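Local coordinates for protein probable ribosomal RNA small subunit methyltransferase (Thermus thermophilus, PDB 3DMH) that methylates the N2 atom of a guanosine in 16S ribosomal RNA, taking the methyl group from S-adenosylmethionine, at residues T4-A7 / Y8-T12; A49-L52 / N53-V56; R147-K150 / E151-L155; L285-D288 / V289-L293. All coordinates share one frame; numbering follows the deposited sequence.

Contact 1 of 4, residues T4-A7 / Y8-T12; sequences TREA and YHRLT. With SO4 (sulfate ion), chain B.
E6 OE2 is gripped by two nitrogens of R10, one turn further along the chain. R10 NE lies 2.7 Å from E6 OE2 and R10 NH2 lies 3.0 Å from the same oxygen, so the guanidinium meets the carboxylate side-on and forms a salt bridge through a single oxygen. NE uses the syn lone pair of OE2, whereas NH2 meets it from well out of the carboxylate plane; OE2 stays close to the guanidinium plane, and the two flat groups are turned 61° against each other. Long, flexible chains suit this exposed pair: E6 bends at its second torsion and R10 at its third to bring the charges together at the end of the short helix.

The start of the helix is capped by T4. Its OG1, placed between the backbone N and the carbonyl carbon (chi1 59°), accepts from A7 N at 2.9 Å and satisfies a backbone N-H that has no earlier turn to bond to. R5 holds a sulfate, probably from the crystallisation liquor, with R5 N 3.0 Å from sulfate O3 and R5 NE 3.3 Å from O4, the latter bond nearly straight at 175°. Further on, H9 N bonds R5 O at 3.0 Å, and Y8 CD2 sits 3.7 Å above the plane of the H9 ring, over its centre.

Y8, part of the S-adenosylmethionine pocket, reaches D288 from this helix. Helix 5-9 rests on helix 317-329, where R5 touches N324 and A328 and Y8 touches V318 and A321, while T12 begins strand 12-16, paired with I23 of strand 19-23.

Contact 2 of 4, residues A49-L52 / N53-V56; sequences ALDL and NPGV
An Asx turn closes strand 48-51 and starts the loop after it, with D51 as the Asx residue and N53 as its partner two positions on. D51 OD1 accepts from N53 N at 3.0 Å in a fairly straight bond (161°), met on the anti side of the carboxylate and 25° out of its plane. Aspartate suits the place because its short side chain, with CG anti to the backbone N, folds over the turn that follows.

P54 lies against the same carboxylate. Its nitrogen has no hydrogen to give, so the 3.2 Å between D51 OD1 and P54 N is packing, while D51 OD2 lies 3.5 Å from P54 CB. Two waters extend the carboxylate's reach: one donates to D51 OD1 (2.8 Å) and, weakly, to N53 O; the other donates to D51 OD2 (2.7 Å) and to P54 O (3.0 Å). OD2 also bonds S60 OG, and both ends of the N53 amide are engaged, ND2 by A108 O and OD1 by R113. With an alanine at D51, N53 N would probably lose its acceptor and both waters an anchor, setting the turn free to move. G55 follows with a positive phi of 56°, which favours glycine.

The sheet holding strand 48-51 has the strand order 3-2-1-4-5-7-6 of class I methyltransferases, and this loop follows its first strand, where such enzymes commonly carry their cofactor-binding loop. Here the N53 side chain lies about 13 Å from the bound S-adenosylmethionine, consistent with a Rossmann-like loop that does not hold the cofactor here.

Contact 3 of 4, residues R147-K150 / E151-L155; sequences RYFK and EARAL
R147-K150 and E151-L155 form one unbroken alpha helix, in which each amide of E151 to A154 bonds the carbonyl four residues back, as R153 N does to F149 O at 2.9 Å. On one side of it the same two residues also meet through their side chains. The R153 guanidinium lies flat on the F149 ring, centres 4.4 Å apart and planes only 14° apart, a cation-pi stack with CZ 19° off the ring normal. R153 CD adds a CH-pi contact 4.0 Å from the ring centroid.

A bend at the third torsion of R153 (chi3 -60°) turns the guanidinium back along the helix, where NE also makes a weak bond of 3.5 Å to F149 O. K150 CA faces the edge of the guanidinium, 3.6 Å from NH2, but the extended K150 chain carries its amine off, so that K150 NZ and R153 NH2, of like charge, stay 6.2 Å apart. Arginine fits here by joining an aliphatic stem to a flat cation; a serine in its place would probably leave that face of F149 without its cation and its CH-pi partner.

Towards the interior, helix 145-156 lies against helix 115-128, where Y148 touches V118, E151 touches L122 and bonds Q119, and against strand 168-174, where F149, A152 and R153 all touch L173.

Contact 4 of 4, residues L285-D288 / V289-L293; sequences LHSD and VDEAL. With SAM (S-adenosylmethionine), chain D.
The adenine of S-adenosylmethionine is read along its N1 and N6 edge: N6 donates to D288 OD1 at 3.0 Å, and V289 N donates to N1 at 2.9 Å. D288 OD1 is also hydrogen-bonded to Y8 OH, so this one oxygen serves the cofactor and helix 5-9 together. The carboxylate of E291 reaches D288 N with the anti lone pair of OE1, in a bond of 3.2 Å that is nearly straight (171°), and the same OE1 takes a water that also donates to H286 O.

The loop is shaped by S287. Its OG, anti to the backbone N (chi1 -173°), donates to V289 O at 2.7 Å from above the carbonyl plane and accepts from A292 N at 2.9 Å, so one small hydroxyl ties down two parts of the loop. E291 N closes the type II' turn on D288 O at 2.9 Å. V289 takes a positive phi of 52°, unusual for a beta-branched residue, as the second position of such a turn requires. L285 CD1 and L293 CD2 pack 3.7 Å apart, their side chains crossing at about a right angle, between the strand end and the end of the loop. Beyond it, D288 OD2 forms salt bridges with R80 and K24, which would help to fix the carboxylate.

An acidic side chain bonding N6 and the next amide bonding N1, just after the third strand of the sheet, is the adenine-binding arrangement of class I methyltransferases.

Contacts 1 and 4 belong to one site: their centres are 14 Å apart and they touch, with Y8 OH 2.6 Å from D288 OD1 and H9 NE2 2.9 Å from D290 OD1, both probable hydrogen bonds. Helix 5-9 thereby covers the adenine-binding loop, and Y8 itself belongs to the S-adenosylmethionine pocket. Contact 2 lies in the other sheet of the same strand order; its centre is about 22 Å from that of contact 4 and its nearest atoms about 10 Å away. Contact 3, on helix 145-156, packs on strand 168-174 of contact 2's sheet; its centre is about 19 Å from that of contact 2 and about 36 Å from that of contact 4, across the chain's centre.

Contact 1 of 4, residues T4-A7 / Y8-T12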
loop_
_atom_site.group_PDB
_atom_site.type_symbol
_atom_site.label_atom_id
_atom_site.label_comp_id
_atom_site.label_asym_id
_atom_site.label_seq_id
_atom_site.Cartn_x
_atom_site.Cartn_y
_atom_site.Cartn_z
ATOM N N THR A 4 1.540 7.783 -19.694
ATOM C CA THR A 4 1.293 9.176 -19.355
ATOM C C THR A 4 0.650 9.233 -17.967
ATOM O O THR A 4 0.221 8.199 -17.428
ATOM C CB THR A 4 0.332 9.822 -20.342
ATOM O OG1 THR A 4 -0.913 9.106 -20.329
ATOM C CG2 THR A 4 0.924 9.802 -21.771
ATOM N N ARG A 5 0.590 10.424 -17.383
ATOM C CA ARG A 5 -0.085 10.565 -16.088
ATOM C C ARG A 5 -1.563 10.224 -16.227
ATOM O O ARG A 5 -2.092 9.469 -15.419
ATOM C CB ARG A 5 0.110 11.966 -15.517
ATOM C CG ARG A 5 1.546 12.207 -15.077
ATOM C CD ARG A 5 1.779 13.653 -14.668
ATOM N NE ARG A 5 1.579 14.564 -15.786
ATOM C CZ ARG A 5 0.712 15.569 -15.807
ATOM N NH1 ARG A 5 -0.042 15.837 -14.747
ATOM N NH2 ARG A 5 0.616 16.330 -16.889
ATOM N N GLU A 6 -2.212 10.746 -17.273
ATOM C CA GLU A 6 -3.609 10.402 -17.574
ATOM C C GLU A 6 -3.803 8.884 -17.695
ATOM O O GLU A 6 -4.756 8.344 -17.137
ATOM C CB GLU A 6 -4.103 11.133 -18.843
ATOM C CG GLU A 6 -5.609 10.953 -19.125
ATOM C CD GLU A 6 -5.933 9.665 -19.894
ATOM O OE1 GLU A 6 -5.137 9.259 -20.763
ATOM O OE2 GLU A 6 -6.981 9.052 -19.608
ATOM N N ALA A 7 -2.889 8.196 -18.381
ATOM C CA ALA A 7 -2.991 6.728 -18.501
ATOM C C ALA A 7 -2.783 6.000 -17.169
ATOM O O ALA A 7 -3.462 5.020 -16.876
ATOM C CB ALA A 7 -2.036 6.200 -19.544
ATOM N N TYR A 8 -1.838 6.482 -16.362
ATOM C CA TYR A 8 -1.666 5.930 -15.029
ATOM C C TYR A 8 -2.962 6.016 -14.199
ATOM O O TYR A 8 -3.309 5.057 -13.489
ATOM C CB TYR A 8 -0.488 6.589 -14.244
ATOM C CG TYR A 8 -0.483 5.980 -12.854
ATOM C CD1 TYR A 8 0.063 4.719 -12.644
ATOM C CD2 TYR A 8 -1.161 6.591 -11.776
ATOM C CE1 TYR A 8 -0.010 4.075 -11.431
ATOM C CE2 TYR A 8 -1.244 5.963 -10.541
ATOM C CZ TYR A 8 -0.677 4.698 -10.352
ATOM O OH TYR A 8 -0.798 4.058 -9.155
ATOM N N HIS A 9 -3.633 7.170 -14.248
ATOM C CA HIS A 9 -4.817 7.414 -13.420
ATOM C C HIS A 9 -6.123 6.907 -14.012
ATOM O O HIS A 9 -7.158 6.965 -13.344
ATOM C CB HIS A 9 -4.963 8.895 -13.097
ATOM C CG HIS A 9 -3.961 9.391 -12.109
ATOM N ND1 HIS A 9 -3.955 8.983 -10.794
ATOM C CD2 HIS A 9 -2.937 10.271 -12.238
ATOM C CE1 HIS A 9 -2.961 9.575 -10.152
ATOM N NE2 HIS A 9 -2.330 10.367 -11.004
ATOM N N ARG A 10 -6.063 6.447 -15.262
ATOM C CA ARG A 10 -7.272 6.032 -15.978
ATOM C C ARG A 10 -7.831 4.729 -15.434
ATOM O O ARG A 10 -7.085 3.778 -15.214
ATOM C CB ARG A 10 -6.968 5.863 -17.450
ATOM C CG ARG A 10 -8.190 5.518 -18.252
ATOM C CD ARG A 10 -7.840 5.289 -19.680
ATOM N NE ARG A 10 -7.598 6.554 -20.372
ATOM C CZ ARG A 10 -7.788 6.710 -21.680
ATOM N NH1 ARG A 10 -8.219 5.679 -22.398
ATOM N NH2 ARG A 10 -7.558 7.882 -22.266
ATOM N N LEU A 11 -9.159 4.700 -15.247
ATOM C CA LEU A 11 -9.874 3.472 -14.852
ATOM C C LEU A 11 -10.469 2.871 -16.112
ATOM O O LEU A 11 -11.145 3.580 -16.860
ATOM C CB LEU A 11 -10.998 3.794 -13.859
ATOM C CG LEU A 11 -10.651 4.689 -12.651
ATOM C CD1 LEU A 11 -11.850 4.792 -11.734
ATOM C CD2 LEU A 11 -9.465 4.192 -11.887
ATOM N N THR A 12 -10.197 1.590 -16.352
ATOM C CA THR A 12 -10.606 0.922 -17.591
ATOM C C THR A 12 -11.496 -0.272 -17.237
ATOM O O THR A 12 -11.068 -1.127 -16.472
ATOM C CB THR A 12 -9.406 0.416 -18.359
ATOM O OG1 THR A 12 -8.598 1.527 -18.763
ATOM C CG2 THR A 12 -9.892 -0.321 -19.614
HETATM S S SO4 B . 2.827 13.144 -19.046
HETATM O O1 SO4 B . 3.316 12.964 -20.409
HETATM O O2 SO4 B . 1.419 13.505 -19.072
HETATM O O3 SO4 B . 3.047 11.905 -18.305
HETATM O O4 SO4 B . 3.547 14.217 -18.377
#

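Contact 2 of 4, residues A49-L52 / N53-V56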
loop_
_atom_site.group_PDB
_atom_site.type_symbol
_atom_site.label_atom_id
_atom_site.label_comp_id
_atom_site.label_asym_id
_atom_site.label_seq_id
_atom_site.Cartn_x
_atom_site.Cartn_y
_atom_site.Cartn_z
ATOM N N ALA A 49 -21.770 -10.790 3.597
ATOM C CA ALA A 49 -20.374 -11.158 3.361
ATOM C C ALA A 49 -19.439 -9.973 3.557
ATOM O O ALA A 49 -19.832 -8.822 3.327
ATOM C CB ALA A 49 -20.181 -11.713 1.940
ATOM N N LEU A 50 -18.201 -10.275 3.930
ATOM C CA LEU A 50 -17.163 -9.255 4.071
ATOM C C LEU A 50 -15.913 -9.713 3.316
ATOM O O LEU A 50 -15.409 -10.803 3.565
ATOM C CB LEU A 50 -16.834 -9.059 5.559
ATOM C CG LEU A 50 -15.796 -7.985 5.926
ATOM C CD1 LEU A 50 -16.288 -6.604 5.582
ATOM C CD2 LEU A 50 -15.431 -8.089 7.434
ATOM N N ASP A 51 -15.395 -8.874 2.415
ATOM C CA ASP A 51 -14.105 -9.142 1.756
ATOM C C ASP A 51 -13.038 -8.277 2.418
ATOM O O ASP A 51 -13.142 -7.052 2.393
ATOM C CB ASP A 51 -14.206 -8.794 0.264
ATOM C CG ASP A 51 -13.002 -9.228 -0.531
ATOM O OD1 ASP A 51 -11.885 -9.350 0.010
ATOM O OD2 ASP A 51 -13.180 -9.386 -1.764
ATOM N N LEU A 52 -12.034 -8.916 3.024
ATOM C CA LEU A 52 -11.006 -8.199 3.798
ATOM C C LEU A 52 -9.774 -7.788 2.998
ATOM O O LEU A 52 -8.866 -7.160 3.547
ATOM C CB LEU A 52 -10.570 -9.036 5.020
ATOM C CG LEU A 52 -11.626 -9.141 6.106
ATOM C CD1 LEU A 52 -11.107 -10.079 7.207
ATOM C CD2 LEU A 52 -11.954 -7.773 6.687
ATOM N N ASN A 53 -9.710 -8.165 1.719
ATOM C CA ASN A 53 -8.550 -7.806 0.887
ATOM C C ASN A 53 -8.983 -7.827 -0.566
ATOM O O ASN A 53 -8.523 -8.674 -1.339
ATOM C CB ASN A 53 -7.372 -8.763 1.129
ATOM C CG ASN A 53 -6.130 -8.392 0.311
ATOM O OD1 ASN A 53 -5.943 -7.227 -0.081
ATOM N ND2 ASN A 53 -5.289 -9.376 0.032
ATOM N N PRO A 54 -9.925 -6.942 -0.922
ATOM C CA PRO A 54 -10.580 -7.130 -2.237
ATOM C C PRO A 54 -9.753 -6.779 -3.457
ATOM O O PRO A 54 -9.984 -7.368 -4.510
ATOM C CB PRO A 54 -11.789 -6.196 -2.177
ATOM C CG PRO A 54 -11.383 -5.130 -1.194
ATOM C CD PRO A 54 -10.512 -5.824 -0.156
ATOM N N GLY A 55 -8.822 -5.840 -3.343
ATOM C CA GLY A 55 -8.193 -5.294 -4.571
ATOM C C GLY A 55 -9.291 -4.753 -5.468
ATOM O O GLY A 55 -10.201 -4.076 -5.012
ATOM N N VAL A 56 -9.208 -5.067 -6.764
ATOM C CA VAL A 56 -10.233 -4.604 -7.721
ATOM C C VAL A 56 -11.573 -5.354 -7.576
ATOM O O VAL A 56 -12.573 -5.009 -8.239
ATOM C CB VAL A 56 -9.732 -4.620 -9.200
ATOM C CG1 VAL A 56 -8.521 -3.685 -9.369
ATOM C CG2 VAL A 56 -9.394 -6.024 -9.605
HETATM O O HOH W 1 -9.829 -11.095 -0.598
HETATM O O HOH W 2 -12.048 -9.597 -4.246
#

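Contact 3 of 4, residues R147-K150 / E151-L155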
loop_
_atom_site.group_PDB
_atom_site.type_symbol
_atom_site.label_atom_id
_atom_site.label_comp_id
_atom_site.label_asym_id
_atom_site.label_seq_id
_atom_site.Cartn_x
_atom_site.Cartn_y
_atom_site.Cartn_z
ATOM N N ARG A 147 1.078 -22.429 6.504
ATOM C CA ARG A 147 1.210 -21.825 7.831
ATOM C C ARG A 147 -0.030 -21.012 8.220
ATOM O O ARG A 147 -0.542 -21.147 9.341
ATOM C CB ARG A 147 2.515 -21.007 7.935
ATOM C CG ARG A 147 2.546 -19.887 8.993
ATOM C CD ARG A 147 3.959 -19.285 9.166
ATOM N NE ARG A 147 4.187 -18.012 8.488
ATOM C CZ ARG A 147 4.724 -17.895 7.277
ATOM N NH1 ARG A 147 5.063 -18.982 6.592
ATOM N NH2 ARG A 147 4.917 -16.704 6.751
ATOM N N TYR A 148 -0.526 -20.198 7.285
ATOM C CA TYR A 148 -1.662 -19.336 7.577
ATOM C C TYR A 148 -2.965 -20.121 7.679
ATOM O O TYR A 148 -3.809 -19.811 8.523
ATOM C CB TYR A 148 -1.757 -18.208 6.549
ATOM C CG TYR A 148 -0.569 -17.260 6.578
ATOM C CD1 TYR A 148 -0.110 -16.712 7.782
ATOM C CD2 TYR A 148 0.072 -16.882 5.392
ATOM C CE1 TYR A 148 0.978 -15.807 7.800
ATOM C CE2 TYR A 148 1.153 -15.986 5.399
ATOM C CZ TYR A 148 1.596 -15.452 6.609
ATOM O OH TYR A 148 2.662 -14.559 6.621
ATOM N N PHE A 149 -3.107 -21.143 6.836
ATOM C CA PHE A 149 -4.265 -22.046 6.876
ATOM C C PHE A 149 -4.302 -22.828 8.190
ATOM O O PHE A 149 -5.370 -23.016 8.773
ATOM C CB PHE A 149 -4.228 -22.993 5.671
ATOM C CG PHE A 149 -5.380 -23.970 5.606
ATOM C CD1 PHE A 149 -6.658 -23.623 6.048
ATOM C CD2 PHE A 149 -5.178 -25.237 5.066
ATOM C CE1 PHE A 149 -7.717 -24.532 5.979
ATOM C CE2 PHE A 149 -6.232 -26.158 4.978
ATOM C CZ PHE A 149 -7.505 -25.804 5.438
ATOM N N LYS A 150 -3.138 -23.274 8.659
ATOM C CA LYS A 150 -3.037 -23.943 9.962
ATOM C C LYS A 150 -3.489 -23.012 11.096
ATOM O O LYS A 150 -4.216 -23.436 12.005
ATOM C CB LYS A 150 -1.606 -24.435 10.196
ATOM C CG LYS A 150 -1.422 -25.245 11.476
ATOM C CD LYS A 150 -0.071 -25.934 11.507
ATOM C CE LYS A 150 0.072 -26.763 12.768
ATOM N NZ LYS A 150 1.149 -27.781 12.647
ATOM N N GLU A 151 -3.073 -21.744 11.021
ATOM C CA GLU A 151 -3.475 -20.741 12.004
ATOM C C GLU A 151 -4.980 -20.440 11.922
ATOM O O GLU A 151 -5.653 -20.329 12.956
ATOM C CB GLU A 151 -2.611 -19.474 11.874
ATOM C CG GLU A 151 -2.952 -18.310 12.839
ATOM C CD GLU A 151 -2.832 -18.660 14.330
ATOM O OE1 GLU A 151 -2.198 -19.678 14.691
ATOM O OE2 GLU A 151 -3.387 -17.901 15.155
ATOM N N ALA A 152 -5.504 -20.312 10.703
ATOM C CA ALA A 152 -6.943 -20.111 10.514
ATOM C C ALA A 152 -7.749 -21.254 11.130
ATOM O O ALA A 152 -8.746 -21.016 11.806
ATOM C CB ALA A 152 -7.284 -19.946 9.030
ATOM N N ARG A 153 -7.295 -22.484 10.913
ATOM C CA ARG A 153 -7.978 -23.655 11.462
ATOM C C ARG A 153 -7.963 -23.636 12.987
ATOM O O ARG A 153 -8.960 -23.980 13.619
ATOM C CB ARG A 153 -7.368 -24.961 10.936
ATOM C CG ARG A 153 -7.849 -25.356 9.551
ATOM C CD ARG A 153 -7.176 -26.626 9.055
ATOM N NE ARG A 153 -5.723 -26.486 8.981
ATOM C CZ ARG A 153 -4.885 -27.487 8.731
ATOM N NH1 ARG A 153 -5.351 -28.712 8.510
ATOM N NH2 ARG A 153 -3.577 -27.266 8.699
ATOM N N ALA A 154 -6.838 -23.214 13.567
ATOM C CA ALA A 154 -6.715 -23.072 15.018
ATOM C C ALA A 154 -7.630 -21.970 15.548
ATOM O O ALA A 154 -8.224 -22.095 16.616
ATOM C CB ALA A 154 -5.272 -22.801 15.409
ATOM N N LEU A 155 -7.758 -20.890 14.778
ATOM C CA LEU A 155 -8.595 -19.765 15.189
ATOM C C LEU A 155 -10.094 -20.063 15.133
ATOM O O LEU A 155 -10.850 -19.553 15.967
ATOM C CB LEU A 155 -8.288 -18.525 14.338
ATOM C CG LEU A 155 -6.977 -17.778 14.602
ATOM C CD1 LEU A 155 -6.715 -16.784 13.476
ATOM C CD2 LEU A 155 -7.004 -17.073 15.951
#

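Contact 4 of 4, residues L285-D288 / V289-L293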
loop_
_atom_site.group_PDB
_atom_site.type_symbol
_atom_site.label_atom_id
_atom_site.label_comp_id
_atom_site.label_asym_id
_atom_site.label_seq_id
_atom_site.Cartn_x
_atom_site.Cartn_y
_atom_site.Cartn_z
ATOM N N LEU A 285 -1.558 12.424 3.296
ATOM C CA LEU A 285 -2.710 12.166 2.439
ATOM C C LEU A 285 -2.744 10.739 1.983
ATOM O O LEU A 285 -1.733 10.177 1.579
ATOM C CB LEU A 285 -2.699 13.084 1.215
ATOM C CG LEU A 285 -2.559 14.573 1.525
ATOM C CD1 LEU A 285 -2.616 15.322 0.226
ATOM C CD2 LEU A 285 -3.666 15.011 2.445
ATOM N N HIS A 286 -3.943 10.182 2.028
ATOM C CA HIS A 286 -4.208 8.873 1.471
ATOM C C HIS A 286 -4.553 9.108 0.004
ATOM O O HIS A 286 -5.605 9.644 -0.320
ATOM C CB HIS A 286 -5.358 8.213 2.245
ATOM C CG HIS A 286 -5.561 6.770 1.898
ATOM N ND1 HIS A 286 -6.756 6.104 2.083
ATOM C CD2 HIS A 286 -4.691 5.859 1.399
ATOM C CE1 HIS A 286 -6.615 4.846 1.700
ATOM N NE2 HIS A 286 -5.374 4.678 1.268
ATOM N N SER A 287 -3.653 8.694 -0.883
ATOM C CA SER A 287 -3.691 9.139 -2.266
ATOM C C SER A 287 -3.001 8.120 -3.164
ATOM O O SER A 287 -1.958 7.572 -2.796
ATOM C CB SER A 287 -2.892 10.436 -2.370
ATOM O OG SER A 287 -3.001 11.029 -3.659
ATOM N N ASP A 288 -3.583 7.904 -4.344
ATOM C CA ASP A 288 -2.928 7.113 -5.389
ATOM C C ASP A 288 -2.054 8.106 -6.160
ATOM O O ASP A 288 -2.570 8.930 -6.912
ATOM C CB ASP A 288 -3.990 6.494 -6.310
ATOM C CG ASP A 288 -3.395 5.688 -7.459
ATOM O OD1 ASP A 288 -2.183 5.388 -7.413
ATOM O OD2 ASP A 288 -4.162 5.342 -8.389
ATOM N N VAL A 289 -0.752 8.071 -5.896
ATOM C CA VAL A 289 0.206 9.061 -6.418
ATOM C C VAL A 289 -0.352 10.460 -6.068
ATOM O O VAL A 289 -0.606 10.731 -4.883
ATOM C CB VAL A 289 0.585 8.851 -7.930
ATOM C CG1 VAL A 289 1.855 9.618 -8.263
ATOM C CG2 VAL A 289 0.869 7.375 -8.208
ATOM N N ASP A 290 -0.566 11.334 -7.043
ATOM C CA ASP A 290 -1.041 12.685 -6.738
ATOM C C ASP A 290 -2.544 12.870 -6.878
ATOM O O ASP A 290 -3.029 14.001 -6.972
ATOM C CB ASP A 290 -0.323 13.717 -7.615
ATOM C CG ASP A 290 -0.546 13.491 -9.098
ATOM O OD1 ASP A 290 -0.887 12.357 -9.516
ATOM O OD2 ASP A 290 -0.362 14.448 -9.880
ATOM N N GLU A 291 -3.288 11.767 -6.868
ATOM C CA GLU A 291 -4.742 11.819 -7.057
ATOM C C GLU A 291 -5.442 12.772 -6.090
ATOM O O GLU A 291 -6.414 13.447 -6.459
ATOM C CB GLU A 291 -5.294 10.394 -6.930
ATOM C CG GLU A 291 -6.783 10.252 -6.829
ATOM C CD GLU A 291 -7.234 9.829 -5.465
ATOM O OE1 GLU A 291 -6.407 9.342 -4.647
ATOM O OE2 GLU A 291 -8.447 9.980 -5.226
ATOM N N ALA A 292 -4.934 12.831 -4.856
ATOM C CA ALA A 292 -5.568 13.649 -3.806
ATOM C C ALA A 292 -5.296 15.146 -3.942
ATOM O O ALA A 292 -5.956 15.954 -3.278
ATOM C CB ALA A 292 -5.114 13.183 -2.433
ATOM N N LEU A 293 -4.323 15.523 -4.773
ATOM C CA LEU A 293 -3.927 16.935 -4.874
ATOM C C LEU A 293 -4.842 17.685 -5.817
ATOM O O LEU A 293 -5.495 17.087 -6.683
ATOM C CB LEU A 293 -2.479 17.086 -5.347
ATOM C CG LEU A 293 -1.393 16.313 -4.592
ATOM C CD1 LEU A 293 -0.037 16.606 -5.180
ATOM C CD2 LEU A 293 -1.386 16.560 -3.088
HETATM N N SAM D . 9.080 7.047 1.906
HETATM C CA SAM D . 9.073 5.844 2.808
HETATM C C SAM D . 10.493 5.544 3.237
HETATM O O SAM D . 11.387 6.134 2.615
HETATM O OXT SAM D . 10.703 4.718 4.141
HETATM C CB SAM D . 8.510 4.614 2.093
HETATM C CG SAM D . 9.257 4.177 0.831
HETATM S SD SAM D . 8.565 2.636 0.147
HETATM C CE SAM D . 9.963 2.012 -0.830
HETATM C "C5'" SAM D . 7.443 3.152 -1.185
HETATM C "C4'" SAM D . 6.111 3.660 -0.656
HETATM O "O4'" SAM D . 5.325 3.916 -1.817
HETATM C "C3'" SAM D . 5.343 2.668 0.229
HETATM O "O3'" SAM D . 4.999 3.240 1.485
HETATM C "C2'" SAM D . 4.117 2.319 -0.621
HETATM O "O2'" SAM D . 2.954 1.974 0.106
HETATM C "C1'" SAM D . 4.000 3.608 -1.431
HETATM N N9 SAM D . 3.159 3.433 -2.600
HETATM C C8 SAM D . 2.971 2.297 -3.384
HETATM N N7 SAM D . 2.119 2.593 -4.396
HETATM C C5 SAM D . 1.747 3.914 -4.249
HETATM C C6 SAM D . 0.873 4.752 -4.950
HETATM N N6 SAM D . 0.169 4.305 -5.999
HETATM N N1 SAM D . 0.742 6.051 -4.516
HETATM C C2 SAM D . 1.430 6.523 -3.421
HETATM N N3 SAM D . 2.261 5.697 -2.672
HETATM C C4 SAM D . 2.406 4.428 -3.113
HETATM O O HOH W 3 -7.407 10.588 -2.170
#